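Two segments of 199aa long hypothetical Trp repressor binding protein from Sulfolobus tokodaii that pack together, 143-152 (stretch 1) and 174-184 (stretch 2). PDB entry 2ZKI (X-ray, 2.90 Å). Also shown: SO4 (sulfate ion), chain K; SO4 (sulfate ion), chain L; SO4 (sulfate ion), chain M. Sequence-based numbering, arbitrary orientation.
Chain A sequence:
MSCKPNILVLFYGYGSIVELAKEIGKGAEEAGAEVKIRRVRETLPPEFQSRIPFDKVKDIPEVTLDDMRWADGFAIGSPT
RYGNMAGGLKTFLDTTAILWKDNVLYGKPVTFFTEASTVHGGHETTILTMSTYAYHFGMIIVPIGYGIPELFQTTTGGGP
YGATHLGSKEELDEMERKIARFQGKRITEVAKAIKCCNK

Stretch 1, residues 143-152: PIGYGIPELF
Stretch 2 174-184: EMERKIARFQG

A loop can pack on a helix without a single hydrogen bond between them, largely through apolar side chains, and residues 143-152 and 174-184 of this protein illustrate the principle: no hydrogen bond crosses between them, yet 568 Å² of surface is buried. Stretch 2 is helical throughout, with phi/psi near -65/-40 and i to i+4 bonds such as Phe 182 N to Lys 178 O (3.2 Å). Stretch 1 is loop that passes into helix by Glu 150, with Leu 151 N bonded to Ile 148 O (3.1 Å). Within the loop, Gly 145 takes phi/psi 62/-124, a positive phi that favours glycine, and Ile 148 is extended at -97/149. The two stretches run in opposing senses: CA of Ile 144 lies 6.0 Å from CA of Gln 183, and CA of Glu 150 lies 6.3 Å from CA of Met 175.

Apolar contacts dominate. Ile 144 (chi1 p, chi2 t) sets CD1 3.7 Å from CG2 of Ile 179 (m, t), while its CG2 approaches CA of Gln 183 at 3.6 Å. Leu 151 (m, t) brings CD2 within 3.8 Å of the same Ile 179 CG2. Ile 148 (p, t) places CD1 4.1 Å from Ile 179 CG1; the same CD1 packs against the helix backbone in van der Waals contact, 3.6 Å from O of Lys 178.

The aromatic contacts centre on Phe 182 (chi1 t, chi2 65°). Ile 148 CG2 sits over one ring face, 4.0 Å from the centroid of Phe 182, a CH-pi contact; Ile 144 O meets the ring edge, 3.7 Å from Phe 182 CE2. Gly 147 (phi/psi -66/-53) places CA 3.6 Å from Phe 182 CZ, where a beta carbon would clash with that atom.

Glu 150 (m, p) also packs through carbon: its CG lies 3.9 Å from SD of Met 175 (m, m, t). Arg 181, which does not touch stretch 1, donates from NH2 to O1 of the chain M sulfate at 2.7 Å.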

# COMPACT_ATOMS: atom_id res chain seq x y z
N PRO A 143 8.78 -12.45 -2.83
CA PRO A 143 8.22 -12.80 -1.53
C PRO A 143 8.63 -14.22 -1.14
O PRO A 143 9.05 -14.99 -2.00
CB PRO A 143 6.70 -12.74 -1.76
CG PRO A 143 6.51 -12.23 -3.16
CD PRO A 143 7.77 -12.54 -3.89
N ILE A 144 8.51 -14.55 0.14
CA ILE A 144 8.78 -15.92 0.59
C ILE A 144 7.51 -16.78 0.66
O ILE A 144 7.58 -18.01 0.52
CB ILE A 144 9.56 -15.99 1.91
CG1 ILE A 144 8.95 -15.08 2.98
CG2 ILE A 144 11.02 -15.66 1.66
CD1 ILE A 144 9.57 -15.24 4.35
N GLY A 145 6.37 -16.13 0.86
CA GLY A 145 5.08 -16.81 0.87
C GLY A 145 4.99 -17.82 1.99
O GLY A 145 5.19 -17.49 3.15
N TYR A 146 4.68 -19.06 1.62
CA TYR A 146 4.62 -20.15 2.59
C TYR A 146 5.37 -21.37 2.05
O TYR A 146 4.82 -22.47 1.98
CB TYR A 146 3.16 -20.49 2.93
CG TYR A 146 2.42 -19.38 3.65
CD1 TYR A 146 1.61 -18.49 2.94
CD2 TYR A 146 2.52 -19.23 5.03
CE1 TYR A 146 0.92 -17.47 3.59
CE2 TYR A 146 1.83 -18.21 5.69
CZ TYR A 146 1.03 -17.34 4.96
OH TYR A 146 0.35 -16.33 5.60
N GLY A 147 6.63 -21.15 1.69
CA GLY A 147 7.50 -22.20 1.15
C GLY A 147 7.82 -23.28 2.16
O GLY A 147 7.63 -24.47 1.88
N ILE A 148 8.31 -22.88 3.32
CA ILE A 148 8.62 -23.82 4.40
C ILE A 148 7.48 -23.91 5.44
O ILE A 148 6.77 -22.92 5.66
CB ILE A 148 9.98 -23.51 5.09
CG1 ILE A 148 10.04 -22.06 5.59
CG2 ILE A 148 11.13 -23.84 4.14
CD1 ILE A 148 11.11 -21.80 6.64
N PRO A 149 7.30 -25.09 6.06
CA PRO A 149 6.22 -25.29 7.03
C PRO A 149 6.29 -24.38 8.27
O PRO A 149 5.28 -24.20 8.95
CB PRO A 149 6.38 -26.76 7.44
CG PRO A 149 7.80 -27.09 7.13
CD PRO A 149 8.11 -26.31 5.89
N GLU A 150 7.46 -23.81 8.53
CA GLU A 150 7.66 -22.89 9.66
C GLU A 150 6.89 -21.57 9.50
O GLU A 150 6.58 -20.91 10.49
CB GLU A 150 9.15 -22.60 9.87
CG GLU A 150 9.92 -23.69 10.63
CD GLU A 150 10.18 -24.96 9.81
OE1 GLU A 150 10.53 -25.99 10.43
OE2 GLU A 150 10.03 -24.93 8.57
N LEU A 151 6.59 -21.21 8.25
CA LEU A 151 5.85 -19.98 7.95
C LEU A 151 4.37 -20.07 8.33
O LEU A 151 3.73 -19.05 8.62
CB LEU A 151 6.01 -19.60 6.47
CG LEU A 151 7.31 -18.88 6.10
CD1 LEU A 151 7.62 -19.03 4.62
CD2 LEU A 151 7.26 -17.41 6.50
N PHE A 152 3.83 -21.29 8.32
CA PHE A 152 2.51 -21.56 8.87
C PHE A 152 2.56 -21.56 10.39
O PHE A 152 1.67 -21.03 11.06
CB PHE A 152 1.99 -22.92 8.39
CG PHE A 152 1.75 -23.02 6.90
CD1 PHE A 152 0.59 -22.52 6.33
CD2 PHE A 152 2.69 -23.65 6.08
CE1 PHE A 152 0.36 -22.63 4.95
CE2 PHE A 152 2.47 -23.76 4.70
CZ PHE A 152 1.30 -23.25 4.14
N GLU A 174 14.22 -19.80 17.14
CA GLU A 174 14.46 -20.84 16.13
C GLU A 174 13.64 -20.66 14.85
O GLU A 174 14.17 -20.76 13.74
CB GLU A 174 14.21 -22.23 16.72
CG GLU A 174 14.67 -23.39 15.83
CD GLU A 174 13.98 -24.70 16.16
OE1 GLU A 174 14.60 -25.77 15.96
OE2 GLU A 174 12.82 -24.67 16.63
N MET A 175 12.34 -20.39 15.02
CA MET A 175 11.42 -20.18 13.90
C MET A 175 11.90 -19.07 12.96
O MET A 175 11.86 -19.22 11.74
CB MET A 175 10.02 -19.83 14.42
CG MET A 175 9.29 -20.99 15.08
SD MET A 175 8.54 -22.10 13.87
CE MET A 175 8.24 -23.54 14.90
N GLU A 176 12.37 -17.97 13.55
CA GLU A 176 12.76 -16.78 12.80
C GLU A 176 14.03 -16.99 11.98
O GLU A 176 14.12 -16.52 10.84
CB GLU A 176 12.92 -15.59 13.75
CG GLU A 176 11.61 -15.17 14.42
CD GLU A 176 11.79 -14.11 15.48
OE1 GLU A 176 12.91 -13.97 16.02
OE2 GLU A 176 10.81 -13.40 15.79
N ARG A 177 15.01 -17.70 12.55
CA ARG A 177 16.27 -18.00 11.85
C ARG A 177 16.03 -18.92 10.65
O ARG A 177 16.66 -18.75 9.60
CB ARG A 177 17.28 -18.65 12.80
CG ARG A 177 17.59 -17.87 14.06
CD ARG A 177 18.76 -18.50 14.80
NE ARG A 177 18.50 -18.60 16.23
CZ ARG A 177 18.12 -19.72 16.84
NH1 ARG A 177 17.95 -20.84 16.16
NH2 ARG A 177 17.90 -19.72 18.15
N LYS A 178 15.13 -19.89 10.83
CA LYS A 178 14.74 -20.82 9.76
C LYS A 178 14.09 -20.07 8.61
O LYS A 178 14.34 -20.37 7.44
CB LYS A 178 13.76 -21.87 10.30
CG LYS A 178 14.37 -22.96 11.17
CD LYS A 178 14.72 -24.20 10.35
CE LYS A 178 14.63 -25.48 11.19
NZ LYS A 178 15.59 -25.50 12.34
N ILE A 179 13.26 -19.08 8.95
CA ILE A 179 12.54 -18.27 7.97
C ILE A 179 13.46 -17.28 7.26
O ILE A 179 13.33 -17.05 6.05
CB ILE A 179 11.33 -17.55 8.62
CG1 ILE A 179 10.24 -18.57 8.99
CG2 ILE A 179 10.75 -16.48 7.68
CD1 ILE A 179 9.23 -18.06 9.99
N ALA A 180 14.41 -16.71 8.00
CA ALA A 180 15.38 -15.76 7.44
C ALA A 180 16.34 -16.46 6.47
O ALA A 180 16.59 -15.96 5.37
CB ALA A 180 16.14 -15.05 8.54
N ARG A 181 16.86 -17.62 6.89
CA ARG A 181 17.73 -18.43 6.03
C ARG A 181 17.01 -18.86 4.76
O ARG A 181 17.62 -18.93 3.69
CB ARG A 181 18.27 -19.65 6.79
CG ARG A 181 19.48 -19.32 7.65
CD ARG A 181 20.13 -20.56 8.26
NE ARG A 181 19.63 -20.83 9.60
CZ ARG A 181 18.84 -21.86 9.92
NH1 ARG A 181 18.44 -22.01 11.17
NH2 ARG A 181 18.46 -22.73 8.99
N PHE A 182 15.70 -19.13 4.88
CA PHE A 182 14.88 -19.49 3.73
C PHE A 182 14.75 -18.34 2.73
O PHE A 182 14.76 -18.56 1.52
CB PHE A 182 13.50 -20.00 4.17
CG PHE A 182 12.57 -20.29 3.03
CD1 PHE A 182 12.85 -21.30 2.12
CD2 PHE A 182 11.40 -19.54 2.86
CE1 PHE A 182 11.99 -21.56 1.06
CE2 PHE A 182 10.54 -19.80 1.80
CZ PHE A 182 10.83 -20.81 0.90
N GLN A 183 14.62 -17.12 3.25
CA GLN A 183 14.53 -15.93 2.40
C GLN A 183 15.79 -15.75 1.56
O GLN A 183 15.72 -15.41 0.38
CB GLN A 183 14.24 -14.67 3.23
CG GLN A 183 13.85 -13.46 2.40
CD GLN A 183 13.16 -12.38 3.20
OE1 GLN A 183 13.53 -12.10 4.34
NE2 GLN A 183 12.16 -11.75 2.61
N GLY A 184 16.95 -15.98 2.19
CA GLY A 184 18.23 -15.96 1.51
C GLY A 184 18.33 -17.04 0.44
O GLY A 184 18.92 -16.82 -0.62
S SO4 K . 19.28 -22.99 14.01
O1 SO4 K . 20.28 -23.91 13.45
O2 SO4 K . 19.25 -23.15 15.46
O3 SO4 K . 19.64 -21.62 13.68
O4 SO4 K . 17.97 -23.31 13.45
S SO4 L . 15.22 -20.68 20.49
O1 SO4 L . 15.95 -21.80 19.90
O2 SO4 L . 15.08 -20.90 21.93
O3 SO4 L . 15.97 -19.45 20.27
O4 SO4 L . 13.90 -20.57 19.87
S SO4 M . 17.80 -25.84 8.34
O1 SO4 M . 18.08 -25.30 9.66
O2 SO4 M . 16.39 -26.22 8.25
O3 SO4 M . 18.11 -24.84 7.32
O4 SO4 M . 18.63 -27.03 8.13